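Local coordinates for geranylgeranyl Pyrophosphate Synthetase (PDB 5JFQ), which catalyses the successive addition of three isopentenyl diphosphate molecules to dimethylallyl diphosphate, giving geranylgeranyl diphosphate as major product and some farnesyl diphosphate, at the interface of chains A and B. Residues are numbered along the deposited sequence; one frame, centred on the assembly and turned at random. Chains: chain A/B, Geranylgeranyl Pyrophosphate Synthetase.

Contact 1: the interface of chains A and B. Residues chain A 32-33, 110, 113-114; chain B 116, 145, 148-149.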
# COMPACT_ATOMS: atom_id res chain seq x y z
N LEU A 32 3.37 -5.94 -14.68
CA LEU A 32 3.19 -5.19 -13.46
C LEU A 32 3.93 -3.86 -13.52
O LEU A 32 3.36 -2.80 -13.23
CB LEU A 32 3.65 -6.03 -12.27
CG LEU A 32 3.38 -5.46 -10.89
CD1 LEU A 32 1.94 -5.04 -10.78
CD2 LEU A 32 3.73 -6.51 -9.86
N TYR A 33 5.19 -3.90 -13.95
CA TYR A 33 6.00 -2.69 -13.88
C TYR A 33 5.64 -1.67 -14.96
O TYR A 33 5.76 -0.47 -14.72
CB TYR A 33 7.49 -3.05 -13.90
CG TYR A 33 7.90 -3.53 -12.51
CD1 TYR A 33 8.08 -2.63 -11.48
CD2 TYR A 33 8.02 -4.88 -12.23
CE1 TYR A 33 8.41 -3.06 -10.21
CE2 TYR A 33 8.35 -5.32 -10.97
CZ TYR A 33 8.54 -4.41 -9.96
OH TYR A 33 8.87 -4.86 -8.70
N LEU A 110 -2.56 -4.10 -8.11
CA LEU A 110 -1.19 -4.52 -7.79
C LEU A 110 -0.16 -3.48 -8.19
O LEU A 110 0.92 -3.45 -7.60
CB LEU A 110 -0.86 -5.85 -8.47
CG LEU A 110 -1.72 -6.98 -7.95
CD1 LEU A 110 -1.67 -8.15 -8.92
CD2 LEU A 110 -1.35 -7.35 -6.52
N ASP A 113 -0.20 -1.07 -5.28
CA ASP A 113 0.40 -1.77 -4.16
C ASP A 113 1.90 -1.93 -4.32
O ASP A 113 2.63 -1.98 -3.33
CB ASP A 113 -0.24 -3.15 -3.98
CG ASP A 113 -1.70 -3.07 -3.59
OD1 ASP A 113 -2.17 -1.96 -3.31
OD2 ASP A 113 -2.38 -4.12 -3.55
N THR A 114 2.38 -2.06 -5.56
CA THR A 114 3.82 -2.15 -5.77
C THR A 114 4.48 -0.81 -5.47
O THR A 114 5.42 -0.73 -4.67
CB THR A 114 4.12 -2.58 -7.22
OG1 THR A 114 3.60 -3.89 -7.46
CG2 THR A 114 5.64 -2.58 -7.47
N TYR B 116 -2.21 -1.49 4.77
CA TYR B 116 -0.86 -1.45 4.21
C TYR B 116 -0.02 -0.38 4.90
O TYR B 116 1.10 -0.64 5.33
CB TYR B 116 -0.96 -1.19 2.71
CG TYR B 116 0.14 -1.73 1.80
CD1 TYR B 116 1.35 -2.26 2.28
CD2 TYR B 116 -0.05 -1.69 0.42
CE1 TYR B 116 2.33 -2.73 1.38
CE2 TYR B 116 0.90 -2.14 -0.48
CZ TYR B 116 2.07 -2.67 -0.01
OH TYR B 116 2.95 -3.11 -0.99
N VAL B 145 6.72 -5.84 -2.27
CA VAL B 145 6.86 -5.75 -3.72
C VAL B 145 6.78 -7.14 -4.32
O VAL B 145 6.14 -7.34 -5.36
CB VAL B 145 8.17 -5.04 -4.10
CG1 VAL B 145 8.41 -5.12 -5.59
CG2 VAL B 145 8.16 -3.58 -3.63
N CYS B 148 3.33 -8.71 -4.49
CA CYS B 148 2.65 -8.13 -5.65
C CYS B 148 3.16 -8.76 -6.94
O CYS B 148 2.39 -9.09 -7.84
CB CYS B 148 2.85 -6.61 -5.68
SG CYS B 148 2.18 -5.72 -4.28
N GLU B 149 4.49 -8.90 -7.05
CA GLU B 149 5.05 -9.60 -8.19
C GLU B 149 4.51 -11.03 -8.27
O GLU B 149 4.18 -11.51 -9.36
CB GLU B 149 6.58 -9.60 -8.09
CG GLU B 149 7.21 -8.22 -8.25
CD GLU B 149 8.73 -8.26 -8.15
OE1 GLU B 149 9.27 -9.32 -7.77
OE2 GLU B 149 9.39 -7.23 -8.45

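Contact 2: the interface of chains A and B. Residues chain A 142, 145, 148-149, 152-153; chain B 27-29, 32-33.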
# COMPACT_ATOMS: atom_id res chain seq x y z
N ARG A 142 1.42 7.35 8.58
CA ARG A 142 0.22 7.97 9.13
C ARG A 142 -0.46 8.85 8.09
O ARG A 142 -1.69 8.89 8.01
CB ARG A 142 0.55 8.74 10.41
CG ARG A 142 -0.57 9.65 11.02
CD ARG A 142 -1.97 9.04 11.15
NE ARG A 142 -1.97 7.58 11.34
CZ ARG A 142 -3.07 6.82 11.43
NH1 ARG A 142 -4.29 7.36 11.37
NH2 ARG A 142 -2.93 5.50 11.60
N VAL A 145 -2.40 6.65 5.70
CA VAL A 145 -3.69 6.29 6.30
C VAL A 145 -4.65 7.44 6.17
O VAL A 145 -5.83 7.25 5.87
CB VAL A 145 -3.53 5.90 7.78
CG1 VAL A 145 -4.89 5.98 8.48
CG2 VAL A 145 -2.94 4.50 7.89
N CYS A 148 -6.18 7.78 2.59
CA CYS A 148 -7.26 6.82 2.41
C CYS A 148 -8.52 7.29 3.11
O CYS A 148 -9.63 7.17 2.57
CB CYS A 148 -6.83 5.46 2.95
SG CYS A 148 -5.36 4.82 2.12
N GLU A 149 -8.39 7.84 4.32
CA GLU A 149 -9.55 8.45 4.95
C GLU A 149 -10.07 9.62 4.13
O GLU A 149 -11.28 9.81 4.01
CB GLU A 149 -9.21 8.89 6.38
CG GLU A 149 -8.85 7.75 7.28
CD GLU A 149 -8.14 8.22 8.52
OE1 GLU A 149 -7.97 9.44 8.63
OE2 GLU A 149 -7.77 7.38 9.37
N PHE A 152 -11.77 8.20 1.06
CA PHE A 152 -13.06 7.66 1.48
C PHE A 152 -14.09 8.77 1.67
O PHE A 152 -15.22 8.68 1.17
CB PHE A 152 -12.91 6.84 2.78
CG PHE A 152 -14.18 6.20 3.20
CD1 PHE A 152 -15.06 6.85 4.04
CD2 PHE A 152 -14.54 4.95 2.69
CE1 PHE A 152 -16.27 6.27 4.40
CE2 PHE A 152 -15.75 4.36 3.06
CZ PHE A 152 -16.61 5.01 3.91
N MET A 153 -13.72 9.82 2.40
CA MET A 153 -14.64 10.93 2.62
C MET A 153 -15.10 11.51 1.29
O MET A 153 -16.29 11.73 1.06
CB MET A 153 -13.97 12.03 3.47
CG MET A 153 -13.79 11.68 4.95
SD MET A 153 -12.79 12.90 5.90
CE MET A 153 -13.81 14.39 5.81
N GLN B 27 -12.10 3.22 13.91
CA GLN B 27 -11.88 4.65 13.97
C GLN B 27 -12.78 5.29 12.90
O GLN B 27 -13.51 4.59 12.19
CB GLN B 27 -10.38 4.91 13.79
CG GLN B 27 -9.88 6.33 13.85
CD GLN B 27 -8.49 6.41 13.25
OE1 GLN B 27 -7.66 5.52 13.48
NE2 GLN B 27 -8.24 7.45 12.43
N GLU B 28 -12.76 6.68 12.82
CA GLU B 28 -13.54 7.22 11.71
C GLU B 28 -12.67 7.36 10.47
O GLU B 28 -11.45 7.46 10.57
CB GLU B 28 -14.12 8.58 12.08
CG GLU B 28 -15.38 8.50 12.94
CD GLU B 28 -16.63 8.16 12.13
OE1 GLU B 28 -17.65 7.75 12.74
OE2 GLU B 28 -16.60 8.30 10.88
N PRO B 29 -13.24 7.32 9.24
CA PRO B 29 -14.62 7.00 8.86
C PRO B 29 -14.95 5.54 9.18
O PRO B 29 -14.22 4.66 8.69
CB PRO B 29 -14.65 7.24 7.35
CG PRO B 29 -13.44 8.03 7.05
CD PRO B 29 -12.41 7.63 8.07
N LEU B 32 -14.74 2.99 6.43
CA LEU B 32 -13.43 2.51 6.01
C LEU B 32 -12.86 1.51 7.00
O LEU B 32 -12.25 0.50 6.60
CB LEU B 32 -12.49 3.71 5.84
CG LEU B 32 -11.05 3.40 5.44
CD1 LEU B 32 -11.02 2.62 4.13
CD2 LEU B 32 -10.21 4.68 5.36
N TYR B 33 -13.05 1.75 8.29
CA TYR B 33 -12.43 0.88 9.28
C TYR B 33 -13.25 -0.37 9.54
O TYR B 33 -12.68 -1.42 9.88
CB TYR B 33 -12.17 1.68 10.56
CG TYR B 33 -10.95 2.57 10.42
CD1 TYR B 33 -11.06 3.88 9.96
CD2 TYR B 33 -9.68 2.07 10.67
CE1 TYR B 33 -9.94 4.68 9.81
CE2 TYR B 33 -8.55 2.86 10.52
CZ TYR B 33 -8.68 4.16 10.09
OH TYR B 33 -7.55 4.94 9.94

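Contact 1: the interface of chains A and B
B:Cys148 and B:Glu149 press against A:Thr114 and A:Tyr33 in a helix-to-helix part of the homodimer interface, a patch that joins the two subunits by holding helix 130-159 of chain B against helices 105-123 and 30-41 of chain A. At the middle, B:Cys148 carries its SG anti to the carbonyl carbon (chi1 -62°), which brings the sulfur to 3.5 Å from A:Asp113 CB. B:Cys148 CB meets A:Thr114 OG1 at 3.3 Å. A:Thr114 OG1 donates within its own helix to A:Leu110 O (2.7 Å), a bond likely to hold its rotation while B:Cys148 packs against it. A:Leu32 adds an apolar branch, its CD2 lying 3.5 Å from B:Cys148 O.

Polar grips flank this packing. On one flank the extended chain of B:Glu149 brings its carboxylate OE2 to the ring edge of A:Tyr33, in plane with it, and accepts the phenol hydrogen through the anti lone pair; the carboxylate and ring planes stand 75° apart. An alanine in place of B:Glu149 would probably leave the A:Tyr33 hydroxyl without this acceptor and its ring freer to turn. On the other flank the B:Tyr116 ring turns its edge to A:Asp113 CA, and its plane stands almost perpendicular to that of the carboxylate. The B:Tyr116 OH donates to the backbone A:Asp113 O at 2.6 Å, tilted 26° from the carbonyl plane.

Contact 2: the interface of chains A and B
A:Phe152 and A:Glu149, about one helical turn apart on helix 130-159, meet B:Pro29, in the loop just before helix 30-36 of the partner, and B:Leu32, in the first turn of that helix; the contact divides into an apolar half and a polar half.

In the apolar half, A:Phe152 has CG anti to the backbone N (chi1 -176°), which swings the ring out from its helix to lie alongside the opposing segment. B:Pro29, which follows a cis peptide bond, brings its CB to 3.4 Å from A:Phe152 CD1. Toward the rim of one ring face sits the backbone N of B:Leu32, 3.7 Å above the plane, and the CB of B:Leu32 is 4.0 Å from A:Phe152 CD2. The A:Phe152 side chain runs antiparallel past those of B:Pro29 and B:Leu32. The methylene part of A:Glu149 joins in: its CG is 3.7 Å from B:Pro29 CD, so the stem of an acidic residue serves as packing surface. B:Leu32 also rests its CD2 branch against the helix backbone, 3.8 Å from A:Cys148 O.

In the polar half, the tip of A:Glu149 accepts the phenol of B:Tyr33, with OE2 at 2.5 Å from the hydroxyl OH and the two flat groups turned 57° apart. B:Gln27 places its CB over the centre of one face of the B:Tyr33 ring, which would help hold the ring in place for its bond to A:Glu149. The amide NE2 of B:Gln27 also comes to 3.1 Å from A:Glu149 OE2, but the amide hydrogens are not aimed at that oxygen, so the approach is close without being a bond. A:Arg142 reaches toward B:Gln27 tip to tip, its guanidinium backed by the CB of A:Val145.

Together, these contacts clamp the segment leading into the partner's helix 30-36 onto helix 130-159, and so probably help hold the two subunits of the homodimer together.

The C-alpha centres of contact 1 and contact 2 lie about 22 Å apart, yet the two share helix 130-159 and the helix that begins at residue 30, with the chains exchanged. Helix 130-159 comes from chain B in contact 1 and from chain A in contact 2, and Leu32, Tyr33, Val145, Cys148 and Glu149 occur in both. The Tyr33-Glu149 pair thus appears twice, an illustration of how a two-fold homodimer uses one set of residues twice. Contact 1 extends from this pair toward helix 105-123, whereas contact 2 extends toward the segment preceding helix 30-36. Each subunit therefore both offers and receives the same grips.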